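Local coordinates for 450aa long hypothetical fmu protein (Pyrococcus horikoshii, PDB 2YXL) that probably methylates carbon 5 of cytosine in RNA with S-adenosyl-L-methionine as methyl donor, as an archaeal homologue of the bacterial Fmu/RsmB rRNA methyltransferase, at the sinefungin site. Coordinates in Å, arbitrary orientation; residue numbers count along the deposited sequence, not the author numbering.

The sinefungin site. Residues 266-273, 290-293, 296, 317-320, 337-339, 367, 371. With SFG (sinefungin), chain B.
With CG anti to the backbone N in both Asp291 (chi1 -156°) and Asp337 (chi1 -176°), one carboxylate is directed at the ribose diol of sinefungin and the other at the amine of its amino-acid tail. Asp291 grips the ribose diol in bidentate fashion: OD1 accepts from the 3'-hydroxyl O3' at 2.8 Å and OD2 from the 2'-hydroxyl O2' at 2.8 Å, each through its syn lone pair. The backbone N of Ala269 and of Asp293 also donate to OD1 and OD2, fixing the carboxylate's rotation. An alanine in place of Asp291 would remove both acceptors and would probably loosen the ribose and the loops tied to it. Arg296, bent at chi2 and chi3, lays a guanidinium face against O3'. At the amino-acid end, Asp337 OD2 meets the ligand amine N at 2.7 Å on its anti lone pair, while Lys273 NZ reaches the same oxygen at 2.8 Å from above the carboxylate plane; this pairing would probably stabilise the charged carboxylate. Carboxylate atom O of sinefungin accepts from the backbone N of both Gly271 and Gly272, at the start of helix 272-280. Val292 sets both methyls over one adenine face, CG1 3.7 Å from the six-membered-ring centroid, while Pro339 CG touches C8 at 3.4 Å. Ala319 N donates to adenine N1 at 3.1 Å, a contact likely to contribute to recognition of the adenine edge. Although poorly ordered, this S-adenosyl-L-methionine analogue marks the methyl-donor pocket of a class I methyltransferase, its centre about 12 Å from Cys390, the predicted nucleophile.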
# COMPACT_ATOMS: atom_id res chain seq x y z
N LEU A 266 -0.89 -6.30 17.86
CA LEU A 266 -1.41 -5.08 18.48
C LEU A 266 -2.11 -4.14 17.49
O LEU A 266 -3.01 -3.38 17.89
CB LEU A 266 -0.29 -4.36 19.24
CG LEU A 266 -0.63 -3.59 20.51
CD1 LEU A 266 -1.50 -4.40 21.49
CD2 LEU A 266 0.65 -3.14 21.19
N ALA A 267 -1.71 -4.18 16.23
CA ALA A 267 -2.41 -3.51 15.14
C ALA A 267 -2.51 -4.50 13.98
O ALA A 267 -1.56 -4.69 13.22
CB ALA A 267 -1.67 -2.24 14.72
N ALA A 268 -3.68 -5.13 13.86
CA ALA A 268 -3.81 -6.40 13.13
C ALA A 268 -4.48 -6.36 11.76
O ALA A 268 -4.04 -7.06 10.85
CB ALA A 268 -4.49 -7.44 14.02
N ALA A 269 -5.54 -5.56 11.63
CA ALA A 269 -6.35 -5.54 10.41
C ALA A 269 -5.61 -4.90 9.22
O ALA A 269 -4.83 -3.97 9.41
CB ALA A 269 -7.67 -4.83 10.66
N PRO A 270 -5.86 -5.39 7.98
CA PRO A 270 -6.82 -6.41 7.55
C PRO A 270 -6.42 -7.85 7.87
O PRO A 270 -7.20 -8.77 7.63
CB PRO A 270 -6.88 -6.21 6.04
CG PRO A 270 -5.51 -5.74 5.69
CD PRO A 270 -5.10 -4.85 6.83
N GLY A 271 -5.20 -8.05 8.38
CA GLY A 271 -4.80 -9.35 8.90
C GLY A 271 -3.79 -10.16 8.11
O GLY A 271 -3.75 -11.38 8.22
N GLY A 272 -2.97 -9.47 7.31
CA GLY A 272 -1.92 -10.14 6.54
C GLY A 272 -0.94 -10.86 7.44
O GLY A 272 -0.57 -12.01 7.17
N LYS A 273 -0.51 -10.20 8.51
CA LYS A 273 0.49 -10.76 9.41
C LYS A 273 -0.10 -11.68 10.48
O LYS A 273 0.49 -12.72 10.79
CB LYS A 273 1.34 -9.67 10.04
CG LYS A 273 2.23 -8.95 9.05
CD LYS A 273 3.16 -7.98 9.73
CE LYS A 273 3.84 -7.06 8.72
NZ LYS A 273 2.87 -6.19 7.99
N PHE A 290 -5.93 -6.78 17.83
CA PHE A 290 -6.50 -5.46 18.11
C PHE A 290 -6.51 -4.56 16.88
O PHE A 290 -5.54 -4.52 16.12
CB PHE A 290 -5.71 -4.77 19.22
CG PHE A 290 -5.83 -5.43 20.57
CD1 PHE A 290 -4.96 -6.45 20.95
CD2 PHE A 290 -6.82 -5.02 21.46
CE1 PHE A 290 -5.08 -7.06 22.19
CE2 PHE A 290 -6.94 -5.62 22.72
CZ PHE A 290 -6.06 -6.64 23.08
N ASP A 291 -7.62 -3.85 16.69
CA ASP A 291 -7.72 -2.80 15.67
C ASP A 291 -8.91 -1.87 15.93
O ASP A 291 -10.02 -2.33 16.20
CB ASP A 291 -7.81 -3.39 14.26
CG ASP A 291 -7.34 -2.42 13.19
OD1 ASP A 291 -6.24 -2.65 12.64
OD2 ASP A 291 -8.05 -1.43 12.91
N VAL A 292 -8.67 -0.56 15.84
CA VAL A 292 -9.71 0.44 16.09
C VAL A 292 -10.74 0.53 14.96
O VAL A 292 -11.88 0.96 15.19
CB VAL A 292 -9.13 1.86 16.37
CG1 VAL A 292 -8.51 1.92 17.76
CG2 VAL A 292 -8.12 2.27 15.29
N ASP A 293 -10.34 0.13 13.76
CA ASP A 293 -11.20 0.21 12.59
C ASP A 293 -12.08 -1.03 12.46
O ASP A 293 -11.58 -2.13 12.22
CB ASP A 293 -10.35 0.42 11.33
CG ASP A 293 -11.16 0.98 10.17
OD1 ASP A 293 -11.91 0.21 9.54
OD2 ASP A 293 -11.02 2.19 9.88
N ARG A 296 -12.15 -2.46 8.81
CA ARG A 296 -10.94 -3.20 8.46
C ARG A 296 -10.93 -4.54 9.19
O ARG A 296 -10.39 -5.53 8.69
CB ARG A 296 -9.69 -2.40 8.81
CG ARG A 296 -9.50 -1.10 8.04
CD ARG A 296 -8.70 -1.28 6.76
NE ARG A 296 -7.32 -1.67 7.01
CZ ARG A 296 -6.33 -0.84 7.32
NH1 ARG A 296 -6.55 0.47 7.42
NH2 ARG A 296 -5.10 -1.31 7.52
N LYS A 317 -10.81 -2.69 19.77
CA LYS A 317 -10.52 -1.74 20.85
C LYS A 317 -9.22 -1.00 20.60
O LYS A 317 -8.41 -1.40 19.76
CB LYS A 317 -10.46 -2.47 22.20
CG LYS A 317 -11.81 -2.65 22.90
CD LYS A 317 -12.42 -4.02 22.61
CE LYS A 317 -13.87 -4.10 23.10
NZ LYS A 317 -13.98 -4.07 24.59
N ASP A 318 -9.03 0.10 21.33
CA ASP A 318 -7.78 0.85 21.32
C ASP A 318 -6.67 -0.02 21.89
O ASP A 318 -6.83 -0.65 22.94
CB ASP A 318 -7.93 2.14 22.13
CG ASP A 318 -6.79 3.12 21.89
OD1 ASP A 318 -5.63 2.70 21.76
OD2 ASP A 318 -7.07 4.34 21.85
N ALA A 319 -5.53 -0.07 21.19
CA ALA A 319 -4.42 -0.94 21.57
C ALA A 319 -3.51 -0.33 22.64
O ALA A 319 -2.60 -1.00 23.14
CB ALA A 319 -3.62 -1.35 20.35
N ARG A 320 -3.76 0.93 23.00
CA ARG A 320 -3.11 1.54 24.16
C ARG A 320 -3.70 0.96 25.45
O ARG A 320 -3.02 0.88 26.47
CB ARG A 320 -3.21 3.06 24.14
CG ARG A 320 -2.25 3.74 23.17
CD ARG A 320 -2.97 4.30 21.96
NE ARG A 320 -3.49 5.64 22.23
CZ ARG A 320 -4.44 6.25 21.52
NH1 ARG A 320 -5.00 5.66 20.48
NH2 ARG A 320 -4.83 7.47 21.86
N ASP A 337 2.96 -4.24 14.28
CA ASP A 337 3.07 -3.72 12.93
C ASP A 337 2.35 -2.38 12.95
O ASP A 337 1.17 -2.28 12.60
CB ASP A 337 2.46 -4.69 11.92
CG ASP A 337 2.63 -4.22 10.48
OD1 ASP A 337 3.71 -3.70 10.14
OD2 ASP A 337 1.67 -4.38 9.69
N ALA A 338 3.09 -1.36 13.37
CA ALA A 338 2.52 -0.08 13.78
C ALA A 338 1.88 0.69 12.64
O ALA A 338 2.39 0.68 11.52
CB ALA A 338 3.59 0.76 14.46
N PRO A 339 0.76 1.38 12.93
CA PRO A 339 0.24 2.34 11.97
C PRO A 339 1.33 3.36 11.68
O PRO A 339 2.02 3.80 12.60
CB PRO A 339 -0.93 3.00 12.72
CG PRO A 339 -0.73 2.65 14.15
CD PRO A 339 -0.09 1.31 14.13
N LEU A 367 2.16 8.17 18.27
CA LEU A 367 1.22 7.04 18.39
C LEU A 367 1.95 5.70 18.48
O LEU A 367 1.54 4.82 19.23
CB LEU A 367 0.21 7.03 17.24
CG LEU A 367 -0.84 5.90 17.20
CD1 LEU A 367 -1.72 5.87 18.46
CD2 LEU A 367 -1.70 6.01 15.95
N LEU A 371 1.87 2.98 21.65
CA LEU A 371 1.57 1.58 21.37
C LEU A 371 2.75 0.71 21.80
O LEU A 371 2.57 -0.40 22.32
CB LEU A 371 1.26 1.37 19.88
CG LEU A 371 -0.03 1.99 19.32
CD1 LEU A 371 -0.04 1.87 17.80
CD2 LEU A 371 -1.28 1.36 19.91
N SFG B . -0.60 -5.57 10.58
CA SFG B . -1.63 -5.35 9.56
C SFG B . -1.51 -6.41 8.44
O SFG B . -2.54 -6.65 7.77
OXT SFG B . -0.41 -6.97 8.30
CB SFG B . -1.52 -3.92 8.99
CG SFG B . -1.82 -2.87 10.07
CD SFG B . -1.81 -1.43 9.53
NE SFG B . -0.45 -1.11 9.06
C5' SFG B . -2.17 -0.39 10.61
C4' SFG B . -3.49 -0.68 11.38
O4' SFG B . -3.33 -0.08 12.68
C3' SFG B . -4.73 -0.01 10.76
O3' SFG B . -5.69 -1.02 10.44
C2' SFG B . -5.26 0.90 11.88
O2' SFG B . -6.69 0.86 11.95
C1' SFG B . -4.66 0.25 13.12
N9 SFG B . -4.56 1.14 14.31
C8 SFG B . -4.12 2.40 14.33
N7 SFG B . -4.16 2.87 15.58
C5 SFG B . -4.62 1.90 16.36
C6 SFG B . -4.87 1.81 17.73
N6 SFG B . -4.65 2.84 18.54
N1 SFG B . -5.35 0.65 18.22
C2 SFG B . -5.58 -0.38 17.43
N3 SFG B . -5.35 -0.32 16.12
C4 SFG B . -4.87 0.80 15.56
O HOH W 1 0.97 -7.63 5.93